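Local structure of DUF1254 domain-containing protein (Vibrio parahaemolyticus, 3U07) at residues V96-D102 and K132-F138; T120-F124 and E153-V157; I352-N357 and L401-K406; N363-R367 and E391-A395. The protein is of unknown function but combines DUF1254 and DUF1214 family regions and is probably made with a signal peptide for export. The protein carries 2 engineered substitutions. All coordinates share one frame; numbering follows the deposited sequence.

The four contacts fall into two pairs in two separate β-rich regions. Contacts 1 and 2, in the DUF1254 region, have centres 11 Å apart and share a sheet: strand 134-140 of contact 1 lies beside strand 153-157 of contact 2, and the M137 N and O atoms approach the backbone of E153 and V155. Contacts 3 and 4, in the DUF1214 region, have centres 14 Å apart and meet through P402, which packs on N363 and R367; along the chain, both segments of contact 4 fall between those of contact 3. The pairs do not touch, the nearest atoms of contacts 2 and 3 being about 20 Å apart. Each region has two four-stranded sheets with matching strand orders.

Contact 1 of 4, residues V96-D102 and K132-F138; sequences VIVSVPD and KGGQFMF
S99 and Q135 both turn their side chains beside their own backbone N (chi1 -59° and -60°), and a further bend at chi2 of Q135 carries its amide across to S99. OE1 thereby receives the hydroxyl of S99 on an in-plane lone pair, in a short hydrogen bond with OG to OE1 at 2.5 Å. S99 OG is also bonded to R189, so this small polar residue ties two neighbours together where it is buried. On the same face I97 CG1 rests on CG of selenomethionine M137 at 3.6 Å, while the heavy end of M137 leads away. These are neighbouring antiparallel strands inside a mixed four-stranded sheet, with V96, V98 and V100 in hydrogen-bonded pairs with F138, F136 and G134; the V98 N to F136 O bond measures 2.7 Å. The other face is apolar: V98 CG2 touches F138 CE1 at 3.6 Å, and V100 CB meets the edge of the F136 ring at CE2, 3.9 Å away. β-Branched valines suit this extended backbone, and their short branches pack against the rings. Where the strands end, D102 OD2 forms a salt bridge with K132 NZ at 2.7 Å, and D102 OD1 accepts the G133 N-H on its anti side.

Contact 2 of 4, residues T120-F124 and E153-V157; sequences TNAAF and EVVRV
V155 puts both of its methyl groups into the space between the two strands and makes the close part of this contact. CG2 meets the edge of the F124 ring, 3.7 Å from CZ, and the two side chains run alongside each other, pointing opposite ways. The same methyl lies 4.0 Å from A122 CB, where alanine is small enough to let the valine approach. CG1, anti to the backbone N (chi1 -180°), reaches instead toward the main chain, 3.3 Å from N121 O. F124 points inward and also stacks on F136, so a large flat residue fills the gap between layers. Toward E153 the fit is looser: this residue lays CB and CG against the F124 ring, CB 4.0 Å from CZ, and then bends at chi2 to carry its carboxylate away to the exposed side, where a charged group is at home. The strand axes are 7.5 Å apart and the strands share no hydrogen bonds; each is bonded within its own sheet. N121 and A122 together face T113 in a classic β bulge. Strands 120-125 and 153-157 belong to two different sheets and lie at the sheet borders, meeting almost wholly through side chains, as layers do in a β sandwich.

Contact 3 of 4, residues I352-N357 and L401-K406; sequences IYGNDN and LPVPEK
I352 is the knob of this contact, and L401, V403 and P404 form the hollow that takes it. Its two branches part company: CG1 settles against L401 CD2 at 3.8 Å, while CG2 fits against the ring of P404, 3.7 Å from CD. V403 closes the space between them, its CG2 lying 4.0 Å from I352 CG2 and its side chain roughly perpendicular to that of I352. A branched isoleucine suits the place because it can fill several dips at once. The contact joins two sheets: I352 lies near the end of strand 347-354 of an antiparallel sheet, whereas L401 lies at the short, weakly bonded strand 400-402 at the border of a mixed one. Beyond P404, an inverse γ turn centred on E405 leads to K406, whose side chain runs straight out from CG. It runs past G354, with CE 4.1 Å from the glycine CA, where the lack of a side chain leaves the lysine room to pass. K406 NZ then lodges between both carboxylate oxygens of D356, using their syn lone pairs at 2.6 Å from OD1 and 2.7 Å from OD2. From above the carboxylate plane, the N357 N-H also reaches D356 OD2, giving that oxygen two donors.

Contact 4 of 4, residues N363-R367 and E391-A395; sequences NDLNR and EKGRA
E391 reaches out straight from CG to lay its carboxylate across the backbone of D364 and L365, one oxygen for each N-H. D364 N donates to OE1 at 2.7 Å and L365 N donates to OE2 at 3.2 Å, each on the syn side but out of the carboxylate plane. Glutamate suits the place because it has both the reach and two acceptor oxygens for two successive amides. The amides lie in a type I turn from N363 to N366, whose own bond runs from N366 N to N363 O. N363 braces the same loop: its OD1 takes the R367 N-H on an in-plane lone pair at 3.1 Å, and its ND2 gives to R367 O at 2.9 Å and also to A361 O. R367 directs NH1 to the carbonyls of D397 and F400, while its NH2 remains 3.8 Å from A395 O. L365 lies alongside the carboxylate, CD1 3.3 Å from E391 OE2, with CD2 facing the R394-A395 backbone. On the other side E391 opens a type II turn ending at R394, and G393 suits its third position with a positive phi of 82°. D364 OD2 lies 3.5 Å from E391 OE1, the two carboxylate planes nearly parallel but offset. The pairing of like charges may raise the proton affinity of one of them, whereas the two backbone N-H groups would stabilise E391 as an anion and hold two surface turns together.

Contact 1 of 4, residues V96-D102 and K132-F138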
loop_
_atom_site.group_PDB
_atom_site.type_symbol
_atom_site.label_atom_id
_atom_site.label_comp_id
_atom_site.label_asym_id
_atom_site.label_seq_id
_atom_site.Cartn_x
_atom_site.Cartn_y
_atom_site.Cartn_z
ATOM N N VAL A 96 -9.306 -17.329 8.528
ATOM C CA VAL A 96 -7.890 -17.383 8.852
ATOM C C VAL A 96 -7.619 -16.338 9.920
ATOM O O VAL A 96 -8.169 -15.234 9.891
ATOM C CB VAL A 96 -7.020 -17.101 7.607
ATOM C CG1 VAL A 96 -7.353 -15.736 7.044
ATOM C CG2 VAL A 96 -5.549 -17.179 7.965
ATOM N N ILE A 97 -6.768 -16.699 10.866
ATOM C CA ILE A 97 -6.438 -15.815 11.963
ATOM C C ILE A 97 -4.977 -15.391 11.937
ATOM O O ILE A 97 -4.070 -16.220 11.864
ATOM C CB ILE A 97 -6.763 -16.508 13.311
ATOM C CG1 ILE A 97 -8.278 -16.709 13.419
ATOM C CG2 ILE A 97 -6.231 -15.688 14.475
ATOM C CD1 ILE A 97 -8.694 -17.682 14.503
ATOM N N VAL A 98 -4.762 -14.085 11.969
ATOM C CA VAL A 98 -3.420 -13.542 11.987
ATOM C C VAL A 98 -3.149 -13.164 13.432
ATOM O O VAL A 98 -3.916 -12.412 14.045
ATOM C CB VAL A 98 -3.308 -12.300 11.079
ATOM C CG1 VAL A 98 -1.909 -11.697 11.188
ATOM C CG2 VAL A 98 -3.605 -12.696 9.631
ATOM N N SER A 99 -2.077 -13.716 13.986
ATOM C CA SER A 99 -1.709 -13.444 15.368
ATOM C C SER A 99 -0.636 -12.369 15.433
ATOM O O SER A 99 0.387 -12.447 14.749
ATOM C CB SER A 99 -1.189 -14.715 16.050
ATOM O OG SER A 99 -2.158 -15.746 16.041
ATOM N N VAL A 100 -0.891 -11.359 16.258
ATOM C CA VAL A 100 0.035 -10.255 16.457
ATOM C C VAL A 100 0.247 -10.093 17.960
ATOM O O VAL A 100 -0.708 -9.886 18.712
ATOM C CB VAL A 100 -0.534 -8.941 15.868
ATOM C CG1 VAL A 100 0.371 -7.772 16.221
ATOM C CG2 VAL A 100 -0.647 -9.066 14.353
ATOM N N PRO A 101 1.506 -10.197 18.417
ATOM C CA PRO A 101 1.871 -10.068 19.834
ATOM C C PRO A 101 1.792 -8.631 20.324
ATOM O O PRO A 101 1.884 -7.701 19.525
ATOM C CB PRO A 101 3.312 -10.564 19.858
ATOM C CG PRO A 101 3.842 -10.066 18.534
ATOM C CD PRO A 101 2.704 -10.443 17.590
ATOM N N ASP A 102 1.605 -8.444 21.629
ATOM C CA ASP A 102 1.606 -7.092 22.169
ATOM C C ASP A 102 3.034 -6.604 21.885
ATOM O O ASP A 102 4.004 -7.357 22.048
ATOM C CB ASP A 102 1.326 -7.093 23.678
ATOM C CG ASP A 102 -0.142 -7.373 24.006
ATOM O OD1 ASP A 102 -0.977 -7.369 23.075
ATOM O OD2 ASP A 102 -0.463 -7.587 25.195
ATOM N N LYS A 132 -1.096 -2.779 21.920
ATOM C CA LYS A 132 -2.020 -3.911 21.856
ATOM C C LYS A 132 -2.171 -4.633 20.521
ATOM O O LYS A 132 -2.718 -4.087 19.562
ATOM C CB LYS A 132 -3.403 -3.467 22.360
ATOM C CG LYS A 132 -4.250 -4.606 22.910
ATOM C CD LYS A 132 -3.569 -5.176 24.141
ATOM C CE LYS A 132 -4.077 -6.559 24.509
ATOM N NZ LYS A 132 -3.160 -7.219 25.491
ATOM N N GLY A 133 -1.675 -5.866 20.482
ATOM C CA GLY A 133 -1.783 -6.683 19.291
ATOM C C GLY A 133 -3.053 -7.499 19.458
ATOM O O GLY A 133 -4.043 -6.984 19.991
ATOM N N GLY A 134 -3.045 -8.756 19.016
ATOM C CA GLY A 134 -4.235 -9.576 19.170
ATOM C C GLY A 134 -4.402 -10.681 18.147
ATOM O O GLY A 134 -3.512 -10.939 17.336
ATOM N N GLN A 135 -5.551 -11.350 18.206
ATOM C CA GLN A 135 -5.875 -12.429 17.282
ATOM C C GLN A 135 -6.890 -11.834 16.313
ATOM O O GLN A 135 -8.030 -11.578 16.684
ATOM C CB GLN A 135 -6.491 -13.611 18.037
ATOM C CG GLN A 135 -5.597 -14.227 19.109
ATOM C CD GLN A 135 -4.289 -14.769 18.557
ATOM O OE1 GLN A 135 -4.152 -15.005 17.356
ATOM N NE2 GLN A 135 -3.326 -14.990 19.440
ATOM N N PHE A 136 -6.474 -11.615 15.072
ATOM C CA PHE A 136 -7.345 -11.008 14.078
ATOM C C PHE A 136 -7.817 -12.035 13.073
ATOM O O PHE A 136 -7.025 -12.619 12.337
ATOM C CB PHE A 136 -6.592 -9.855 13.404
ATOM C CG PHE A 136 -6.065 -8.839 14.388
ATOM C CD1 PHE A 136 -6.929 -7.944 15.006
ATOM C CD2 PHE A 136 -4.716 -8.807 14.726
ATOM C CE1 PHE A 136 -6.459 -7.026 15.951
ATOM C CE2 PHE A 136 -4.236 -7.891 15.672
ATOM C CZ PHE A 136 -5.112 -7.001 16.283
HETATM N N MSE A 137 -9.124 -12.263 13.058
HETATM C CA MSE A 137 -9.689 -13.251 12.162
HETATM C C MSE A 137 -10.284 -12.634 10.910
HETATM O O MSE A 137 -11.068 -11.693 10.980
HETATM C CB MSE A 137 -10.760 -14.077 12.898
HETATM C CG MSE A 137 -11.268 -15.278 12.104
HETATM SE SE MSE A 137 -12.531 -16.411 13.093
HETATM C CE MSE A 137 -14.131 -15.549 12.506
ATOM N N PHE A 138 -9.887 -13.177 9.767
ATOM C CA PHE A 138 -10.384 -12.730 8.479
ATOM C C PHE A 138 -11.287 -13.837 7.960
ATOM O O PHE A 138 -10.869 -14.991 7.857
ATOM C CB PHE A 138 -9.219 -12.499 7.514
ATOM C CG PHE A 138 -8.298 -11.411 7.957
ATOM C CD1 PHE A 138 -7.389 -11.632 8.987
ATOM C CD2 PHE A 138 -8.393 -10.139 7.396
ATOM C CE1 PHE A 138 -6.583 -10.599 9.461
ATOM C CE2 PHE A 138 -7.593 -9.094 7.860
ATOM C CZ PHE A 138 -6.688 -9.325 8.895
#

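Contact 2 of 4, residues T120-F124 and E153-V157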
loop_
_atom_site.group_PDB
_atom_site.type_symbol
_atom_site.label_atom_id
_atom_site.label_comp_id
_atom_site.label_asym_id
_atom_site.label_seq_id
_atom_site.Cartn_x
_atom_site.Cartn_y
_atom_site.Cartn_z
ATOM N N THR A 120 -8.655 -1.335 0.968
ATOM C CA THR A 120 -8.032 -1.712 2.228
ATOM C C THR A 120 -9.208 -2.206 3.093
ATOM O O THR A 120 -10.242 -1.538 3.172
ATOM C CB THR A 120 -7.351 -0.497 2.901
ATOM O OG1 THR A 120 -6.080 -0.255 2.276
ATOM C CG2 THR A 120 -7.151 -0.745 4.389
ATOM N N ASN A 121 -9.085 -3.389 3.690
ATOM C CA ASN A 121 -10.172 -3.894 4.530
ATOM C C ASN A 121 -9.761 -4.070 5.985
ATOM O O ASN A 121 -10.553 -4.495 6.821
ATOM C CB ASN A 121 -10.768 -5.203 3.972
ATOM C CG ASN A 121 -9.722 -6.274 3.674
ATOM O OD1 ASN A 121 -8.597 -6.241 4.172
ATOM N ND2 ASN A 121 -10.116 -7.253 2.866
ATOM N N ALA A 122 -8.513 -3.735 6.285
ATOM C CA ALA A 122 -8.030 -3.800 7.654
ATOM C C ALA A 122 -6.717 -3.047 7.793
ATOM O O ALA A 122 -5.837 -3.130 6.932
ATOM C CB ALA A 122 -7.857 -5.241 8.101
ATOM N N ALA A 123 -6.603 -2.296 8.880
ATOM C CA ALA A 123 -5.394 -1.542 9.173
ATOM C C ALA A 123 -5.274 -1.465 10.688
ATOM O O ALA A 123 -5.634 -0.459 11.296
ATOM C CB ALA A 123 -5.482 -0.135 8.579
ATOM N N PHE A 124 -4.807 -2.550 11.297
ATOM C CA PHE A 124 -4.627 -2.590 12.741
ATOM C C PHE A 124 -3.225 -2.065 12.997
ATOM O O PHE A 124 -2.270 -2.504 12.357
ATOM C CB PHE A 124 -4.743 -4.027 13.262
ATOM C CG PHE A 124 -6.093 -4.644 13.036
ATOM C CD1 PHE A 124 -7.217 -4.150 13.697
ATOM C CD2 PHE A 124 -6.246 -5.708 12.146
ATOM C CE1 PHE A 124 -8.477 -4.707 13.475
ATOM C CE2 PHE A 124 -7.500 -6.273 11.918
ATOM C CZ PHE A 124 -8.621 -5.772 12.582
ATOM N N GLU A 153 -10.706 -9.301 16.975
ATOM C CA GLU A 153 -11.521 -8.629 15.975
ATOM C C GLU A 153 -11.720 -9.536 14.776
ATOM O O GLU A 153 -10.879 -10.379 14.477
ATOM C CB GLU A 153 -10.836 -7.335 15.520
ATOM C CG GLU A 153 -10.558 -6.328 16.632
ATOM C CD GLU A 153 -11.827 -5.765 17.253
ATOM O OE1 GLU A 153 -12.825 -5.586 16.521
ATOM O OE2 GLU A 153 -11.822 -5.486 18.470
ATOM N N VAL A 154 -12.843 -9.354 14.096
ATOM C CA VAL A 154 -13.169 -10.132 12.913
ATOM C C VAL A 154 -13.242 -9.198 11.709
ATOM O O VAL A 154 -13.907 -8.161 11.756
ATOM C CB VAL A 154 -14.540 -10.835 13.052
ATOM C CG1 VAL A 154 -14.864 -11.601 11.776
ATOM C CG2 VAL A 154 -14.529 -11.773 14.255
ATOM N N VAL A 155 -12.551 -9.565 10.637
ATOM C CA VAL A 155 -12.566 -8.776 9.409
ATOM C C VAL A 155 -13.295 -9.565 8.322
ATOM O O VAL A 155 -12.842 -10.640 7.919
ATOM C CB VAL A 155 -11.144 -8.492 8.888
ATOM C CG1 VAL A 155 -11.222 -7.666 7.610
ATOM C CG2 VAL A 155 -10.330 -7.789 9.948
ATOM N N ARG A 156 -14.429 -9.045 7.862
ATOM C CA ARG A 156 -15.181 -9.704 6.793
ATOM C C ARG A 156 -14.586 -9.228 5.471
ATOM O O ARG A 156 -14.517 -8.026 5.223
ATOM C CB ARG A 156 -16.660 -9.323 6.872
ATOM C CG ARG A 156 -17.372 -9.900 8.089
ATOM C CD ARG A 156 -17.634 -11.397 7.925
ATOM N NE ARG A 156 -18.218 -11.982 9.134
ATOM C CZ ARG A 156 -18.651 -13.238 9.235
ATOM N NH1 ARG A 156 -18.573 -14.063 8.196
ATOM N NH2 ARG A 156 -19.162 -13.672 10.381
ATOM N N VAL A 157 -14.146 -10.157 4.624
ATOM C CA VAL A 157 -13.537 -9.773 3.352
ATOM C C VAL A 157 -14.389 -10.183 2.153
ATOM O O VAL A 157 -15.043 -11.231 2.160
ATOM C CB VAL A 157 -12.095 -10.361 3.217
ATOM C CG1 VAL A 157 -11.247 -9.932 4.418
ATOM C CG2 VAL A 157 -12.137 -11.884 3.124
#

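Contact 3 of 4, residues I352-N357 and L401-K406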
loop_
_atom_site.group_PDB
_atom_site.type_symbol
_atom_site.label_atom_id
_atom_site.label_comp_id
_atom_site.label_asym_id
_atom_site.label_seq_id
_atom_site.Cartn_x
_atom_site.Cartn_y
_atom_site.Cartn_z
ATOM N N ILE A 352 16.533 9.907 1.449
ATOM C CA ILE A 352 17.208 10.254 0.205
ATOM C C ILE A 352 17.377 9.065 -0.733
ATOM O O ILE A 352 17.807 7.991 -0.317
ATOM C CB ILE A 352 18.605 10.853 0.490
ATOM C CG1 ILE A 352 18.459 12.098 1.368
ATOM C CG2 ILE A 352 19.319 11.179 -0.820
ATOM C CD1 ILE A 352 17.506 13.143 0.803
ATOM N N TYR A 353 17.042 9.274 -2.003
ATOM C CA TYR A 353 17.154 8.235 -3.022
ATOM C C TYR A 353 17.853 8.798 -4.260
ATOM O O TYR A 353 17.722 9.985 -4.569
ATOM C CB TYR A 353 15.763 7.742 -3.434
ATOM C CG TYR A 353 14.934 7.160 -2.312
ATOM C CD1 TYR A 353 14.952 5.790 -2.038
ATOM C CD2 TYR A 353 14.123 7.979 -1.527
ATOM C CE1 TYR A 353 14.180 5.253 -1.012
ATOM C CE2 TYR A 353 13.349 7.453 -0.497
ATOM C CZ TYR A 353 13.381 6.092 -0.246
ATOM O OH TYR A 353 12.610 5.577 0.768
ATOM N N GLY A 354 18.594 7.947 -4.966
ATOM C CA GLY A 354 19.263 8.393 -6.174
ATOM C C GLY A 354 18.270 8.321 -7.318
ATOM O O GLY A 354 17.483 7.379 -7.395
ATOM N N ASN A 355 18.280 9.306 -8.207
ATOM C CA ASN A 355 17.346 9.295 -9.331
ATOM C C ASN A 355 17.621 8.161 -10.317
ATOM O O ASN A 355 16.709 7.688 -11.002
ATOM C CB ASN A 355 17.403 10.621 -10.094
ATOM C CG ASN A 355 16.705 11.744 -9.366
ATOM O OD1 ASN A 355 17.239 12.307 -8.416
ATOM N ND2 ASN A 355 15.492 12.068 -9.801
ATOM N N ASP A 356 18.876 7.727 -10.377
ATOM C CA ASP A 356 19.297 6.683 -11.304
ATOM C C ASP A 356 18.739 5.286 -11.055
ATOM O O ASP A 356 18.230 4.652 -11.979
ATOM C CB ASP A 356 20.831 6.627 -11.358
ATOM C CG ASP A 356 21.460 6.420 -9.992
ATOM O OD1 ASP A 356 22.702 6.320 -9.918
ATOM O OD2 ASP A 356 20.714 6.358 -8.993
ATOM N N ASN A 357 18.828 4.805 -9.820
ATOM C CA ASN A 357 18.338 3.469 -9.492
ATOM C C ASN A 357 17.131 3.480 -8.562
ATOM O O ASN A 357 16.588 2.429 -8.226
ATOM C CB ASN A 357 19.450 2.648 -8.842
ATOM C CG ASN A 357 19.988 3.297 -7.587
ATOM O OD1 ASN A 357 19.330 4.141 -6.980
ATOM N ND2 ASN A 357 21.185 2.896 -7.180
ATOM N N LEU A 401 22.117 15.117 7.018
ATOM C CA LEU A 401 21.633 14.040 6.171
ATOM C C LEU A 401 22.499 13.955 4.926
ATOM O O LEU A 401 22.518 14.876 4.107
ATOM C CB LEU A 401 20.162 14.273 5.788
ATOM C CG LEU A 401 19.489 13.255 4.860
ATOM C CD1 LEU A 401 19.775 11.826 5.318
ATOM C CD2 LEU A 401 17.988 13.520 4.839
ATOM N N PRO A 402 23.254 12.851 4.781
ATOM C CA PRO A 402 24.133 12.631 3.632
ATOM C C PRO A 402 23.325 12.652 2.343
ATOM O O PRO A 402 22.168 12.239 2.320
ATOM C CB PRO A 402 24.727 11.249 3.909
ATOM C CG PRO A 402 24.759 11.191 5.397
ATOM C CD PRO A 402 23.402 11.756 5.757
ATOM N N VAL A 403 23.943 13.135 1.278
ATOM C CA VAL A 403 23.302 13.196 -0.020
ATOM C C VAL A 403 24.391 12.774 -1.008
ATOM O O VAL A 403 25.554 13.129 -0.840
ATOM C CB VAL A 403 22.759 14.627 -0.264
ATOM C CG1 VAL A 403 23.162 15.144 -1.624
ATOM C CG2 VAL A 403 21.240 14.612 -0.103
ATOM N N PRO A 404 24.031 11.991 -2.039
ATOM C CA PRO A 404 25.001 11.518 -3.033
ATOM C C PRO A 404 25.521 12.541 -4.035
ATOM O O PRO A 404 24.908 13.582 -4.256
ATOM C CB PRO A 404 24.248 10.390 -3.719
ATOM C CG PRO A 404 22.864 10.935 -3.775
ATOM C CD PRO A 404 22.673 11.531 -2.383
ATOM N N GLU A 405 26.662 12.212 -4.640
ATOM C CA GLU A 405 27.312 13.053 -5.645
ATOM C C GLU A 405 26.627 12.863 -6.999
ATOM O O GLU A 405 27.289 12.692 -8.022
ATOM C CB GLU A 405 28.787 12.667 -5.785
ATOM C CG GLU A 405 29.606 12.816 -4.517
ATOM C CD GLU A 405 30.473 14.057 -4.523
ATOM O OE1 GLU A 405 29.922 15.172 -4.627
ATOM O OE2 GLU A 405 31.711 13.914 -4.425
ATOM N N LYS A 406 25.299 12.896 -6.997
ATOM C CA LYS A 406 24.520 12.721 -8.217
ATOM C C LYS A 406 23.099 13.226 -7.999
ATOM O O LYS A 406 22.745 13.632 -6.897
ATOM C CB LYS A 406 24.481 11.239 -8.596
ATOM C CG LYS A 406 24.035 10.320 -7.466
ATOM C CD LYS A 406 23.611 8.953 -7.992
ATOM C CE LYS A 406 23.275 7.998 -6.852
ATOM N NZ LYS A 406 22.822 6.670 -7.353
#

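Contact 4 of 4, residues N363-R367 and E391-A395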
loop_
_atom_site.group_PDB
_atom_site.type_symbol
_atom_site.label_atom_id
_atom_site.label_comp_id
_atom_site.label_asym_id
_atom_site.label_seq_id
_atom_site.Cartn_x
_atom_site.Cartn_y
_atom_site.Cartn_z
ATOM N N ASN A 363 26.769 5.796 1.517
ATOM C CA ASN A 363 27.504 6.877 2.153
ATOM C C ASN A 363 28.182 6.257 3.370
ATOM O O ASN A 363 27.760 5.202 3.846
ATOM C CB ASN A 363 26.582 8.057 2.515
ATOM C CG ASN A 363 25.509 7.698 3.520
ATOM O OD1 ASN A 363 25.759 7.647 4.725
ATOM N ND2 ASN A 363 24.297 7.457 3.027
ATOM N N ASP A 364 29.247 6.881 3.855
ATOM C CA ASP A 364 29.988 6.327 4.983
ATOM C C ASP A 364 29.210 6.143 6.274
ATOM O O ASP A 364 29.424 5.169 6.992
ATOM C CB ASP A 364 31.240 7.166 5.252
ATOM C CG ASP A 364 32.236 7.098 4.114
ATOM O OD1 ASP A 364 32.308 6.035 3.462
ATOM O OD2 ASP A 364 32.951 8.095 3.880
ATOM N N LEU A 365 28.311 7.073 6.568
ATOM C CA LEU A 365 27.506 7.002 7.785
ATOM C C LEU A 365 26.377 5.984 7.682
ATOM O O LEU A 365 25.771 5.611 8.688
ATOM C CB LEU A 365 26.913 8.378 8.099
ATOM C CG LEU A 365 27.759 9.407 8.853
ATOM C CD1 LEU A 365 29.185 9.413 8.340
ATOM C CD2 LEU A 365 27.118 10.775 8.703
ATOM N N ASN A 366 26.106 5.527 6.465
ATOM C CA ASN A 366 25.027 4.579 6.234
ATOM C C ASN A 366 23.763 5.194 6.831
ATOM O O ASN A 366 22.970 4.527 7.497
ATOM C CB ASN A 366 25.338 3.234 6.893
ATOM C CG ASN A 366 25.056 2.063 5.972
ATOM O OD1 ASN A 366 23.925 1.868 5.523
ATOM N ND2 ASN A 366 26.089 1.281 5.677
ATOM N N ARG A 367 23.614 6.491 6.589
ATOM C CA ARG A 367 22.482 7.281 7.050
ATOM C C ARG A 367 21.747 7.726 5.796
ATOM O O ARG A 367 22.316 8.413 4.946
ATOM C CB ARG A 367 22.980 8.497 7.829
ATOM C CG ARG A 367 21.889 9.476 8.205
ATOM C CD ARG A 367 22.445 10.612 9.037
ATOM N NE ARG A 367 23.035 10.122 10.277
ATOM C CZ ARG A 367 23.561 10.902 11.214
ATOM N NH1 ARG A 367 23.576 12.217 11.053
ATOM N NH2 ARG A 367 24.073 10.365 12.312
ATOM N N GLU A 391 30.501 14.320 4.217
ATOM C CA GLU A 391 30.112 13.838 5.535
ATOM C C GLU A 391 31.247 13.814 6.556
ATOM O O GLU A 391 31.123 13.196 7.613
ATOM C CB GLU A 391 29.490 12.444 5.411
ATOM C CG GLU A 391 30.035 11.611 4.266
ATOM C CD GLU A 391 29.420 10.225 4.210
ATOM O OE1 GLU A 391 29.762 9.458 3.283
ATOM O OE2 GLU A 391 28.596 9.898 5.094
ATOM N N LYS A 392 32.343 14.501 6.246
ATOM C CA LYS A 392 33.492 14.554 7.145
ATOM C C LYS A 392 33.177 15.375 8.395
ATOM O O LYS A 392 32.941 16.580 8.308
ATOM C CB LYS A 392 34.703 15.150 6.412
ATOM C CG LYS A 392 35.067 14.395 5.135
ATOM C CD LYS A 392 36.361 14.883 4.475
ATOM C CE LYS A 392 36.131 15.997 3.456
ATOM N NZ LYS A 392 36.332 17.364 4.013
ATOM N N GLY A 393 33.158 14.707 9.548
ATOM C CA GLY A 393 32.882 15.378 10.809
ATOM C C GLY A 393 31.413 15.594 11.128
ATOM O O GLY A 393 31.068 16.485 11.903
ATOM N N ARG A 394 30.546 14.767 10.549
ATOM C CA ARG A 394 29.106 14.894 10.766
ATOM C C ARG A 394 28.497 13.734 11.551
ATOM O O ARG A 394 27.327 13.790 11.927
ATOM C CB ARG A 394 28.387 15.007 9.423
ATOM C CG ARG A 394 28.942 16.064 8.490
ATOM C CD ARG A 394 28.442 17.450 8.822
ATOM N NE ARG A 394 28.687 18.355 7.703
ATOM C CZ ARG A 394 28.224 19.598 7.621
ATOM N NH1 ARG A 394 27.484 20.100 8.600
ATOM N NH2 ARG A 394 28.498 20.338 6.554
ATOM N N ALA A 395 29.276 12.683 11.785
ATOM C CA ALA A 395 28.780 11.524 12.521
ATOM C C ALA A 395 28.143 11.948 13.838
ATOM O O ALA A 395 27.212 11.305 14.323
ATOM C CB ALA A 395 29.912 10.543 12.780
#